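Local coordinates for CoA-binding domain-containing protein (Thermus thermophilus, PDB 1IUK) that probably binds coenzyme A through a Rossmann-like domain, its cellular role being otherwise unknown, at residues G103-E108 with V120-C125; D75-P80 with W99-I104; E89-R94 with K111-A116. One frame throughout, in Å; residues are numbered along the deposited sequence.

Contact 1. Residues G103-E108 with V120-C125; sequences GIRHPE and VVADRC
Gly103 meets Asp123 through one hydrogen bond: its backbone N lies 2.7 Å from Asp123 OD2, with an N-H...O angle of 159°. The donor comes from above the carboxylate plane, 47° out of it. Asp123 CG stands anti to its own backbone N (chi1 -151°), and OD2 is the oxygen that meets Gly103 N. Gly103 itself has positive phi, which glycine tolerates readily. Ile104 and Asp123 have the nearest CA atoms, 5.4 Å apart, yet Ile104 O is buried here without a polar partner in the model. Arg105 then crosses Asp123 at about a right angle. Its chain bends at chi2 and chi3, with CD 3.6 Å from Asp123 CB and NE 3.4 Å from Ala122 CB. Carbon packing by CD, with NE resting near the Ala122 methyl, takes the place of ion pairing across the contact, since Arg105 NH1 and Asp123 OD1 are 5.5 Å apart; the guanidinium instead forms a salt bridge through NH2 with Glu110. Next in the chain, His106 is the N-cap of helix 107-115, ND1 accepting from Phe109 N. The loop after strand 98-100 is thus held beside Ala122 and Asp123, within a beta-alpha-beta unit of the Rossmann-like fold.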
ATOM      1  N   GLY A 103     -10.553   6.862   4.191  1.00 18.24           N
ATOM      2  CA  GLY A 103     -10.432   7.877   5.226  1.00 20.40           C
ATOM      3  C   GLY A 103      -9.063   8.533   5.324  1.00 22.80           C
ATOM      4  O   GLY A 103      -8.754   9.187   6.323  1.00 22.17           O
ATOM      5  N   ILE A 104      -8.244   8.363   4.292  1.00 18.74           N
ATOM      6  CA  ILE A 104      -6.920   8.939   4.300  1.00 18.74           C
ATOM      7  C   ILE A 104      -6.653   9.837   3.094  1.00 21.16           C
ATOM      8  O   ILE A 104      -6.545   9.361   1.965  1.00 17.39           O
ATOM      9  CB  ILE A 104      -5.829   7.833   4.358  1.00 19.20           C
ATOM     10  CG1 ILE A 104      -5.978   7.021   5.654  1.00 16.64           C
ATOM     11  CG2 ILE A 104      -4.432   8.462   4.282  1.00 17.66           C
ATOM     12  CD1 ILE A 104      -5.258   5.681   5.642  1.00 13.16           C
ATOM     13  N   ARG A 105      -6.562  11.145   3.357  1.00 24.77           N
ATOM     14  CA  ARG A 105      -6.255  12.152   2.339  1.00 26.37           C
ATOM     15  C   ARG A 105      -5.234  13.109   2.958  1.00 28.13           C
ATOM     16  O   ARG A 105      -5.215  13.320   4.173  1.00 28.02           O
ATOM     17  CB  ARG A 105      -7.495  12.966   1.933  1.00 25.40           C
ATOM     18  CG  ARG A 105      -8.577  12.204   1.184  1.00 27.66           C
ATOM     19  CD  ARG A 105      -8.073  11.559  -0.099  1.00 29.20           C
ATOM     20  NE  ARG A 105      -7.392  12.481  -1.017  1.00 30.04           N
ATOM     21  CZ  ARG A 105      -8.001  13.378  -1.788  1.00 29.52           C
ATOM     22  NH1 ARG A 105      -9.319  13.495  -1.762  1.00 35.96           N
ATOM     23  NH2 ARG A 105      -7.299  14.135  -2.621  1.00 26.41           N
ATOM     24  N   HIS A 106      -4.372  13.671   2.126  1.00 27.25           N
ATOM     25  CA  HIS A 106      -3.382  14.628   2.598  1.00 27.85           C
ATOM     26  C   HIS A 106      -2.797  15.365   1.415  1.00 28.23           C
ATOM     27  O   HIS A 106      -1.842  14.902   0.786  1.00 26.58           O
ATOM     28  CB  HIS A 106      -2.261  13.957   3.376  1.00 27.39           C
ATOM     29  CG  HIS A 106      -1.441  14.921   4.178  1.00 29.87           C
ATOM     30  ND1 HIS A 106      -0.438  15.688   3.623  1.00 28.29           N
ATOM     31  CD2 HIS A 106      -1.496  15.265   5.488  1.00 27.65           C
ATOM     32  CE1 HIS A 106       0.088  16.460   4.557  1.00 28.20           C
ATOM     33  NE2 HIS A 106      -0.535  16.223   5.696  1.00 27.29           N
ATOM     34  N   PRO A 107      -3.384  16.532   1.098  1.00 30.46           N
ATOM     35  CA  PRO A 107      -3.030  17.444   0.010  1.00 31.51           C
ATOM     36  C   PRO A 107      -1.538  17.600  -0.262  1.00 29.69           C
ATOM     37  O   PRO A 107      -1.078  17.352  -1.378  1.00 27.49           O
ATOM     38  CB  PRO A 107      -3.673  18.754   0.436  1.00 33.78           C
ATOM     39  CG  PRO A 107      -4.896  18.314   1.158  1.00 33.44           C
ATOM     40  CD  PRO A 107      -4.529  17.044   1.872  1.00 30.77           C
ATOM     41  N   GLU A 108      -0.785  18.015   0.754  1.00 29.56           N
ATOM     42  CA  GLU A 108       0.641  18.205   0.564  1.00 29.47           C
ATOM     43  C   GLU A 108       1.321  16.891   0.222  1.00 29.04           C
ATOM     44  O   GLU A 108       2.117  16.820  -0.715  1.00 30.37           O
ATOM     45  CB  GLU A 108       1.287  18.812   1.817  1.00 32.09           C
ATOM     46  CG  GLU A 108       2.801  18.602   1.878  1.00 36.01           C
ATOM     47  CD  GLU A 108       3.539  19.696   2.626  1.00 38.96           C
ATOM     48  OE1 GLU A 108       2.956  20.273   3.568  1.00 39.34           O
ATOM     49  OE2 GLU A 108       4.708  19.975   2.272  1.00 39.93           O
ATOM     50  N   VAL A 120      -0.955   8.272  -7.710  1.00 13.59           N
ATOM     51  CA  VAL A 120      -1.615   8.135  -6.430  1.00 17.41           C
ATOM     52  C   VAL A 120      -3.106   7.862  -6.594  1.00 17.18           C
ATOM     53  O   VAL A 120      -3.768   8.466  -7.438  1.00 16.53           O
ATOM     54  CB  VAL A 120      -1.465   9.425  -5.586  1.00 17.40           C
ATOM     55  CG1 VAL A 120      -2.283   9.325  -4.306  1.00 19.12           C
ATOM     56  CG2 VAL A 120      -0.005   9.655  -5.257  1.00 23.16           C
ATOM     57  N   VAL A 121      -3.619   6.929  -5.797  1.00 16.83           N
ATOM     58  CA  VAL A 121      -5.053   6.642  -5.759  1.00 17.47           C
ATOM     59  C   VAL A 121      -5.340   6.911  -4.281  1.00 14.02           C
ATOM     60  O   VAL A 121      -4.640   6.395  -3.408  1.00 15.97           O
ATOM     61  CB  VAL A 121      -5.379   5.177  -6.120  1.00 19.35           C
ATOM     62  CG1 VAL A 121      -6.857   4.913  -5.868  1.00 20.18           C
ATOM     63  CG2 VAL A 121      -5.040   4.913  -7.583  1.00 15.62           C
ATOM     64  N   ALA A 122      -6.331   7.743  -3.988  1.00 17.82           N
ATOM     65  CA  ALA A 122      -6.599   8.075  -2.590  1.00 20.38           C
ATOM     66  C   ALA A 122      -8.028   7.862  -2.113  1.00 22.54           C
ATOM     67  O   ALA A 122      -8.985   7.978  -2.883  1.00 22.89           O
ATOM     68  CB  ALA A 122      -6.173   9.531  -2.315  1.00 20.03           C
ATOM     69  N   ASP A 123      -8.150   7.566  -0.821  1.00 25.16           N
ATOM     70  CA  ASP A 123      -9.438   7.329  -0.177  1.00 28.35           C
ATOM     71  C   ASP A 123     -10.299   6.247  -0.867  1.00 27.24           C
ATOM     72  O   ASP A 123     -11.462   6.474  -1.220  1.00 25.31           O
ATOM     73  CB  ASP A 123     -10.216   8.651  -0.071  1.00 27.08           C
ATOM     74  CG  ASP A 123     -11.159   8.678   1.125  1.00 31.85           C
ATOM     75  OD1 ASP A 123     -11.692   9.763   1.444  1.00 35.20           O
ATOM     76  OD2 ASP A 123     -11.371   7.614   1.748  1.00 32.71           O
ATOM     77  N   ARG A 124      -9.704   5.072  -1.056  1.00 26.09           N
ATOM     78  CA  ARG A 124     -10.387   3.931  -1.660  1.00 25.97           C
ATOM     79  C   ARG A 124      -9.854   2.683  -0.972  1.00 22.56           C
ATOM     80  O   ARG A 124      -8.713   2.657  -0.525  1.00 22.71           O
ATOM     81  CB  ARG A 124     -10.103   3.852  -3.162  1.00 25.98           C
ATOM     82  CG  ARG A 124     -10.905   4.828  -3.995  1.00 29.99           C
ATOM     83  CD  ARG A 124     -11.191   4.265  -5.379  1.00 39.73           C
ATOM     84  NE  ARG A 124     -10.192   4.666  -6.373  1.00 47.42           N
ATOM     85  CZ  ARG A 124     -10.337   4.537  -7.694  1.00 52.05           C
ATOM     86  NH1 ARG A 124     -11.448   4.012  -8.206  1.00 53.71           N
ATOM     87  NH2 ARG A 124      -9.372   4.941  -8.513  1.00 53.29           N
ATOM     88  N   CYS A 125     -10.690   1.658  -0.858  1.00 22.50           N
ATOM     89  CA  CYS A 125     -10.259   0.413  -0.245  1.00 21.48           C
ATOM     90  C   CYS A 125      -9.762  -0.473  -1.380  1.00 20.18           C
ATOM     91  O   CYS A 125     -10.534  -0.836  -2.267  1.00 20.62           O
ATOM     92  CB  CYS A 125     -11.421  -0.275   0.480  1.00 22.42           C
ATOM     93  SG  CYS A 125     -10.923  -1.782   1.349  1.00 26.63           S
TER

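Contact 2. Residues D75-P80 with W99-I104; sequences DVFRPP and WLQSGI
Asp75 and Trp99 extend in the same direction from neighbouring parallel strands of the Rossmann-like sheet; Val76 and Leu100 do likewise on the other face. The parallel register rests on two hydrogen bonds, Val76 N to Trp99 O, 2.8 Å, and Gln101 N to Val76 O, 2.9 Å. Carboxylate and indole planes stand 81° apart, and Asp75 OD1 sits 3.3 Å from Trp99 CD1, while Trp99 NE1 makes a hydrogen bond to Arg124 O. On the opposite face Val76 CB packs 3.7 Å from Leu100 CD2. Where the strands end, Gln101 runs alongside Phe77: its CG hangs over the ring centre, 3.4 Å from the centroid and 15° off the normal, a CH-pi contact, with amide and ring planes 22° apart. An alanine at Gln101 would probably leave the buried Asp75 carboxylate without its amide mate and one Phe77 face without its CH-pi cover. Beyond, a type II turn from Gln101 to Ile104 leaves Ile104 facing 75-80, and its CD1 lies 3.4 Å from Arg78 O. The Gln101 chain bends at chi2, and its amide NE2 donates to the syn lone pair of Asp75 OD1 at 2.5 Å, short for an N-H...O hydrogen bond.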
ATOM      1  N   ASP A  75       0.340   0.177  -0.435  1.00 13.15           N
ATOM      2  CA  ASP A  75      -1.002   0.291   0.156  1.00 10.34           C
ATOM      3  C   ASP A  75      -0.789   0.915   1.530  1.00 10.38           C
ATOM      4  O   ASP A  75      -0.241   0.277   2.427  1.00 11.47           O
ATOM      5  CB  ASP A  75      -1.614  -1.106   0.287  1.00 12.46           C
ATOM      6  CG  ASP A  75      -3.128  -1.087   0.449  1.00 12.54           C
ATOM      7  OD1 ASP A  75      -3.784  -0.051   0.196  1.00 11.76           O
ATOM      8  OD2 ASP A  75      -3.660  -2.149   0.831  1.00 16.84           O
ATOM      9  N   VAL A  76      -1.218   2.166   1.664  1.00 11.48           N
ATOM     10  CA  VAL A  76      -1.032   2.943   2.879  1.00 12.29           C
ATOM     11  C   VAL A  76      -2.222   2.985   3.826  1.00 11.28           C
ATOM     12  O   VAL A  76      -3.304   3.465   3.474  1.00 11.92           O
ATOM     13  CB  VAL A  76      -0.635   4.409   2.520  1.00 13.78           C
ATOM     14  CG1 VAL A  76      -0.262   5.186   3.779  1.00 14.22           C
ATOM     15  CG2 VAL A  76       0.538   4.403   1.539  1.00 13.67           C
ATOM     16  N   PHE A  77      -1.996   2.507   5.043  1.00 14.06           N
ATOM     17  CA  PHE A  77      -3.028   2.505   6.068  1.00 14.65           C
ATOM     18  C   PHE A  77      -2.724   3.525   7.171  1.00 16.06           C
ATOM     19  O   PHE A  77      -3.532   3.705   8.089  1.00 14.79           O
ATOM     20  CB  PHE A  77      -3.159   1.103   6.680  1.00 16.20           C
ATOM     21  CG  PHE A  77      -3.839   0.100   5.774  1.00 14.40           C
ATOM     22  CD1 PHE A  77      -5.225  -0.073   5.814  1.00 15.13           C
ATOM     23  CD2 PHE A  77      -3.094  -0.661   4.880  1.00 15.26           C
ATOM     24  CE1 PHE A  77      -5.857  -0.998   4.968  1.00 14.00           C
ATOM     25  CE2 PHE A  77      -3.716  -1.587   4.031  1.00 16.52           C
ATOM     26  CZ  PHE A  77      -5.103  -1.752   4.080  1.00 12.54           C
ATOM     27  N   ARG A  78      -1.567   4.191   7.097  1.00 15.72           N
ATOM     28  CA  ARG A  78      -1.209   5.185   8.123  1.00 13.50           C
ATOM     29  C   ARG A  78      -2.067   6.436   7.955  1.00 12.08           C
ATOM     30  O   ARG A  78      -2.345   6.857   6.836  1.00 15.37           O
ATOM     31  CB  ARG A  78       0.279   5.505   8.052  1.00 15.30           C
ATOM     32  CG  ARG A  78       1.148   4.247   8.070  1.00 19.25           C
ATOM     33  CD  ARG A  78       1.871   4.030   9.388  1.00 23.74           C
ATOM     34  NE  ARG A  78       1.083   4.441  10.537  1.00 30.24           N
ATOM     35  CZ  ARG A  78       1.490   5.323  11.449  1.00 35.11           C
ATOM     36  NH1 ARG A  78       2.683   5.899  11.351  1.00 37.03           N
ATOM     37  NH2 ARG A  78       0.699   5.633  12.466  1.00 33.57           N
ATOM     38  N   PRO A  79      -2.514   7.038   9.078  1.00 13.94           N
ATOM     39  CA  PRO A  79      -3.365   8.237   9.086  1.00 17.05           C
ATOM     40  C   PRO A  79      -2.707   9.451   8.489  1.00 15.14           C
ATOM     41  O   PRO A  79      -1.490   9.517   8.451  1.00 17.09           O
ATOM     42  CB  PRO A  79      -3.722   8.435  10.560  1.00 17.02           C
ATOM     43  CG  PRO A  79      -2.685   7.701  11.310  1.00 17.84           C
ATOM     44  CD  PRO A  79      -2.180   6.588  10.440  1.00 14.56           C
ATOM     45  N   PRO A  80      -3.508  10.437   8.027  1.00 18.96           N
ATOM     46  CA  PRO A  80      -2.984  11.667   7.414  1.00 20.59           C
ATOM     47  C   PRO A  80      -1.966  12.427   8.264  1.00 21.12           C
ATOM     48  O   PRO A  80      -1.001  12.976   7.736  1.00 21.71           O
ATOM     49  CB  PRO A  80      -4.238  12.494   7.131  1.00 19.37           C
ATOM     50  CG  PRO A  80      -5.330  11.486   7.041  1.00 20.59           C
ATOM     51  CD  PRO A  80      -4.980  10.456   8.074  1.00 18.22           C
ATOM     52  N   TRP A  99      -1.262   4.005  -2.882  1.00 13.05           N
ATOM     53  CA  TRP A  99      -2.691   3.832  -2.633  1.00 12.88           C
ATOM     54  C   TRP A  99      -3.040   4.217  -1.199  1.00 12.09           C
ATOM     55  O   TRP A  99      -2.679   3.499  -0.265  1.00 13.65           O
ATOM     56  CB  TRP A  99      -3.057   2.355  -2.865  1.00 14.56           C
ATOM     57  CG  TRP A  99      -4.532   2.053  -2.896  1.00 15.43           C
ATOM     58  CD1 TRP A  99      -5.395   2.032  -1.830  1.00 16.90           C
ATOM     59  CD2 TRP A  99      -5.321   1.766  -4.058  1.00 16.98           C
ATOM     60  NE1 TRP A  99      -6.670   1.757  -2.261  1.00 16.20           N
ATOM     61  CE2 TRP A  99      -6.655   1.590  -3.623  1.00 17.82           C
ATOM     62  CE3 TRP A  99      -5.030   1.644  -5.428  1.00 15.37           C
ATOM     63  CZ2 TRP A  99      -7.700   1.299  -4.512  1.00 17.18           C
ATOM     64  CZ3 TRP A  99      -6.073   1.355  -6.312  1.00 19.67           C
ATOM     65  CH2 TRP A  99      -7.392   1.186  -5.847  1.00 16.00           C
ATOM     66  N   LEU A 100      -3.726   5.340  -1.021  1.00 11.71           N
ATOM     67  CA  LEU A 100      -4.116   5.751   0.324  1.00 13.46           C
ATOM     68  C   LEU A 100      -5.459   5.099   0.643  1.00 14.11           C
ATOM     69  O   LEU A 100      -6.452   5.320  -0.065  1.00 13.17           O
ATOM     70  CB  LEU A 100      -4.250   7.270   0.407  1.00 15.00           C
ATOM     71  CG  LEU A 100      -2.993   8.061   0.026  1.00 14.34           C
ATOM     72  CD1 LEU A 100      -3.252   9.551   0.286  1.00 17.13           C
ATOM     73  CD2 LEU A 100      -1.775   7.547   0.819  1.00 13.22           C
ATOM     74  N   GLN A 101      -5.485   4.299   1.705  1.00 14.84           N
ATOM     75  CA  GLN A 101      -6.706   3.603   2.094  1.00 15.34           C
ATOM     76  C   GLN A 101      -7.844   4.527   2.545  1.00 17.19           C
ATOM     77  O   GLN A 101      -7.670   5.736   2.671  1.00 16.11           O
ATOM     78  CB  GLN A 101      -6.371   2.571   3.168  1.00 12.50           C
ATOM     79  CG  GLN A 101      -5.686   1.333   2.598  1.00 12.89           C
ATOM     80  CD  GLN A 101      -6.664   0.418   1.861  1.00 16.10           C
ATOM     81  OE1 GLN A 101      -7.770   0.155   2.344  1.00 20.15           O
ATOM     82  NE2 GLN A 101      -6.260  -0.068   0.694  1.00 10.28           N
ATOM     83  N   SER A 102      -9.020   3.943   2.762  1.00 20.05           N
ATOM     84  CA  SER A 102     -10.208   4.687   3.179  1.00 20.18           C
ATOM     85  C   SER A 102      -9.997   5.664   4.338  1.00 16.61           C
ATOM     86  O   SER A 102      -9.353   5.339   5.338  1.00 17.03           O
ATOM     87  CB  SER A 102     -11.319   3.702   3.549  1.00 24.92           C
ATOM     88  OG  SER A 102     -11.659   2.894   2.432  1.00 31.66           O
ATOM     89  N   GLY A 103     -10.553   6.862   4.191  1.00 18.24           N
ATOM     90  CA  GLY A 103     -10.432   7.877   5.226  1.00 20.40           C
ATOM     91  C   GLY A 103      -9.063   8.533   5.324  1.00 22.80           C
ATOM     92  O   GLY A 103      -8.754   9.187   6.323  1.00 22.17           O
ATOM     93  N   ILE A 104      -8.244   8.363   4.292  1.00 18.74           N
ATOM     94  CA  ILE A 104      -6.920   8.939   4.300  1.00 18.74           C
ATOM     95  C   ILE A 104      -6.653   9.837   3.094  1.00 21.16           C
ATOM     96  O   ILE A 104      -6.545   9.361   1.965  1.00 17.39           O
ATOM     97  CB  ILE A 104      -5.829   7.833   4.358  1.00 19.20           C
ATOM     98  CG1 ILE A 104      -5.978   7.021   5.654  1.00 16.64           C
ATOM     99  CG2 ILE A 104      -4.432   8.462   4.282  1.00 17.66           C
ATOM    100  CD1 ILE A 104      -5.258   5.681   5.642  1.00 13.16           C
TER

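Contact 3. Residues E89-R94 with K111-A116; sequences EVLALR and KALKEA
Val90 and Leu113 meet methyl to methyl, their side chains crossing at about a right angle, with Val90 CG1 3.5 Å from Leu113 CD2. Leu91 forms the neighbouring bump. Its CG stands anti to the carbonyl carbon (chi1 -68°), and the branch beyond sends CD2 into the hollow between Leu113 and Ala116, 3.9 Å from Leu113 CD2 and 3.6 Å from Ala116 CB. The small Ala116 side chain makes room for that methyl, and Ala112 O borders it at 4.2 Å from Leu91 CD2. Helices 87-93 and 107-115 are successive helices of the Rossmann-like fold, joined through strand 98-100, and their short segments run nearly parallel, crossing at -20°. An axis separation of 11.0 Å is wide enough that the gap is bridged by side chains, the nearest CA atoms (Leu91 and Leu113) being 7.3 Å apart. At the C-terminal ends the contact turns polar. Arg94, which leaves the helix with positive phi, points its guanidinium end-on at Ala116 O, lying 2.7 Å from NH1 and 2.6 Å from NH2. One carbonyl oxygen therefore accepts two hydrogen bonds, lying only 5° out of the guanidinium plane, and the NH2 donor approaches nearly along the C=O axis.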
ATOM      1  N   GLU A  89      10.955   8.378   3.148  1.00 21.64           N
ATOM      2  CA  GLU A  89      11.133   6.960   2.826  1.00 22.48           C
ATOM      3  C   GLU A  89      10.244   6.530   1.645  1.00 19.53           C
ATOM      4  O   GLU A  89      10.590   5.612   0.898  1.00 17.40           O
ATOM      5  CB  GLU A  89      10.855   6.095   4.059  1.00 23.19           C
ATOM      6  CG  GLU A  89       9.421   6.113   4.540  1.00 34.40           C
ATOM      7  CD  GLU A  89       9.089   4.938   5.458  1.00 40.79           C
ATOM      8  OE1 GLU A  89       9.955   4.056   5.658  1.00 43.64           O
ATOM      9  OE2 GLU A  89       7.957   4.892   5.981  1.00 42.94           O
ATOM     10  N   VAL A  90       9.107   7.198   1.480  1.00 20.08           N
ATOM     11  CA  VAL A  90       8.199   6.888   0.375  1.00 20.94           C
ATOM     12  C   VAL A  90       8.866   7.312  -0.934  1.00 20.86           C
ATOM     13  O   VAL A  90       8.993   6.522  -1.870  1.00 19.78           O
ATOM     14  CB  VAL A  90       6.830   7.626   0.538  1.00 23.20           C
ATOM     15  CG1 VAL A  90       6.031   7.568  -0.759  1.00 23.23           C
ATOM     16  CG2 VAL A  90       6.020   6.980   1.671  1.00 18.64           C
ATOM     17  N   LEU A  91       9.314   8.561  -0.989  1.00 20.60           N
ATOM     18  CA  LEU A  91       9.978   9.069  -2.184  1.00 17.68           C
ATOM     19  C   LEU A  91      11.238   8.276  -2.507  1.00 17.30           C
ATOM     20  O   LEU A  91      11.564   8.079  -3.671  1.00 18.25           O
ATOM     21  CB  LEU A  91      10.304  10.547  -1.998  1.00 18.13           C
ATOM     22  CG  LEU A  91       9.064  11.453  -1.957  1.00 17.02           C
ATOM     23  CD1 LEU A  91       9.474  12.845  -1.512  1.00 18.09           C
ATOM     24  CD2 LEU A  91       8.395  11.502  -3.326  1.00 17.94           C
ATOM     25  N   ALA A  92      11.936   7.799  -1.479  1.00 16.73           N
ATOM     26  CA  ALA A  92      13.158   7.021  -1.676  1.00 18.82           C
ATOM     27  C   ALA A  92      12.885   5.643  -2.271  1.00 21.54           C
ATOM     28  O   ALA A  92      13.616   5.167  -3.142  1.00 19.88           O
ATOM     29  CB  ALA A  92      13.884   6.865  -0.358  1.00 20.14           C
ATOM     30  N   LEU A  93      11.831   4.996  -1.779  1.00 21.38           N
ATOM     31  CA  LEU A  93      11.459   3.677  -2.265  1.00 19.03           C
ATOM     32  C   LEU A  93      10.937   3.773  -3.693  1.00 20.10           C
ATOM     33  O   LEU A  93      11.156   2.866  -4.506  1.00 19.67           O
ATOM     34  CB  LEU A  93      10.371   3.078  -1.368  1.00 21.83           C
ATOM     35  CG  LEU A  93       9.650   1.813  -1.857  1.00 20.55           C
ATOM     36  CD1 LEU A  93      10.434   0.584  -1.418  1.00 20.01           C
ATOM     37  CD2 LEU A  93       8.232   1.779  -1.292  1.00 17.86           C
ATOM     38  N   ARG A  94      10.261   4.887  -3.985  1.00 16.72           N
ATOM     39  CA  ARG A  94       9.654   5.140  -5.286  1.00 18.15           C
ATOM     40  C   ARG A  94       8.811   3.940  -5.765  1.00 18.58           C
ATOM     41  O   ARG A  94       9.162   3.259  -6.738  1.00 16.14           O
ATOM     42  CB  ARG A  94      10.719   5.491  -6.334  1.00 19.48           C
ATOM     43  CG  ARG A  94      10.418   6.805  -7.059  1.00 26.15           C
ATOM     44  CD  ARG A  94      11.376   7.086  -8.235  1.00 26.36           C
ATOM     45  NE  ARG A  94      10.672   7.615  -9.409  1.00 22.85           N
ATOM     46  CZ  ARG A  94       9.997   8.762  -9.429  1.00 22.21           C
ATOM     47  NH1 ARG A  94       9.924   9.520  -8.341  1.00 25.51           N
ATOM     48  NH2 ARG A  94       9.380   9.153 -10.535  1.00 24.57           N
ATOM     49  N   LYS A 111       0.408  15.956  -3.236  1.00 27.42           N
ATOM     50  CA  LYS A 111       1.031  16.852  -4.197  1.00 27.76           C
ATOM     51  C   LYS A 111       2.504  16.506  -4.359  1.00 26.33           C
ATOM     52  O   LYS A 111       3.023  16.536  -5.470  1.00 27.30           O
ATOM     53  CB  LYS A 111       0.891  18.311  -3.756  1.00 31.41           C
ATOM     54  CG  LYS A 111       1.542  19.313  -4.720  1.00 39.19           C
ATOM     55  CD  LYS A 111       2.097  20.544  -3.986  1.00 42.73           C
ATOM     56  CE  LYS A 111       2.506  21.656  -4.956  1.00 45.48           C
ATOM     57  NZ  LYS A 111       1.557  21.786  -6.109  1.00 45.36           N
ATOM     58  N   ALA A 112       3.177  16.168  -3.261  1.00 23.26           N
ATOM     59  CA  ALA A 112       4.595  15.822  -3.334  1.00 22.70           C
ATOM     60  C   ALA A 112       4.830  14.575  -4.171  1.00 22.60           C
ATOM     61  O   ALA A 112       5.821  14.480  -4.902  1.00 21.57           O
ATOM     62  CB  ALA A 112       5.173  15.623  -1.939  1.00 21.81           C
ATOM     63  N   LEU A 113       3.922  13.608  -4.064  1.00 22.01           N
ATOM     64  CA  LEU A 113       4.060  12.375  -4.835  1.00 20.23           C
ATOM     65  C   LEU A 113       3.818  12.644  -6.323  1.00 19.47           C
ATOM     66  O   LEU A 113       4.525  12.113  -7.190  1.00 15.68           O
ATOM     67  CB  LEU A 113       3.085  11.311  -4.314  1.00 19.85           C
ATOM     68  CG  LEU A 113       3.446  10.656  -2.973  1.00 17.53           C
ATOM     69  CD1 LEU A 113       2.382   9.582  -2.653  1.00 17.69           C
ATOM     70  CD2 LEU A 113       4.845  10.033  -3.014  1.00 16.55           C
ATOM     71  N   LYS A 114       2.823  13.476  -6.609  1.00 21.59           N
ATOM     72  CA  LYS A 114       2.508  13.837  -7.991  1.00 28.20           C
ATOM     73  C   LYS A 114       3.741  14.502  -8.617  1.00 28.31           C
ATOM     74  O   LYS A 114       4.208  14.126  -9.693  1.00 27.64           O
ATOM     75  CB  LYS A 114       1.328  14.815  -8.028  1.00 30.70           C
ATOM     76  CG  LYS A 114       1.172  15.553  -9.362  1.00 39.74           C
ATOM     77  CD  LYS A 114       0.312  16.812  -9.228  1.00 43.33           C
ATOM     78  CE  LYS A 114       0.798  17.914 -10.160  1.00 47.43           C
ATOM     79  NZ  LYS A 114       1.777  18.826  -9.490  1.00 47.66           N
ATOM     80  N   GLU A 115       4.271  15.496  -7.923  1.00 30.15           N
ATOM     81  CA  GLU A 115       5.439  16.195  -8.416  1.00 31.26           C
ATOM     82  C   GLU A 115       6.608  15.236  -8.678  1.00 29.07           C
ATOM     83  O   GLU A 115       7.363  15.426  -9.631  1.00 31.66           O
ATOM     84  CB  GLU A 115       5.793  17.319  -7.440  1.00 33.32           C
ATOM     85  CG  GLU A 115       4.738  18.422  -7.490  1.00 39.14           C
ATOM     86  CD  GLU A 115       4.957  19.535  -6.487  1.00 45.60           C
ATOM     87  OE1 GLU A 115       4.604  20.689  -6.813  1.00 48.58           O
ATOM     88  OE2 GLU A 115       5.471  19.264  -5.379  1.00 49.93           O
ATOM     89  N   ALA A 116       6.744  14.187  -7.873  1.00 23.02           N
ATOM     90  CA  ALA A 116       7.817  13.220  -8.091  1.00 22.36           C
ATOM     91  C   ALA A 116       7.487  12.210  -9.210  1.00 22.38           C
ATOM     92  O   ALA A 116       8.249  11.273  -9.464  1.00 22.92           O
ATOM     93  CB  ALA A 116       8.119  12.480  -6.795  1.00 20.98           C
TER

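How the contacts relate
Contacts 1 and 2 form one continuous patch, with centres 6 Å apart, and share Gly103 and Ile104; just beyond the shared residues, Arg105 O packs 3.2 Å from Pro80 CB. Strand 98-100 lies between strands 73-76 and 120-122, and Leu100 N to Val121 O, 2.8 Å, probably continues the hydrogen bonding across it. Contact 3 sits on the helix layer, about 14 Å from contact 1 and 15 Å from contact 2, centre to centre. It touches contact 1 through Leu113 CD1 and Val120 CG2, 3.5 Å apart, but not contact 2, whose nearest atoms are about 6 Å away. All three fall within the predicted CoA-binding family region; the model gives no ligand from which to locate a CoA site.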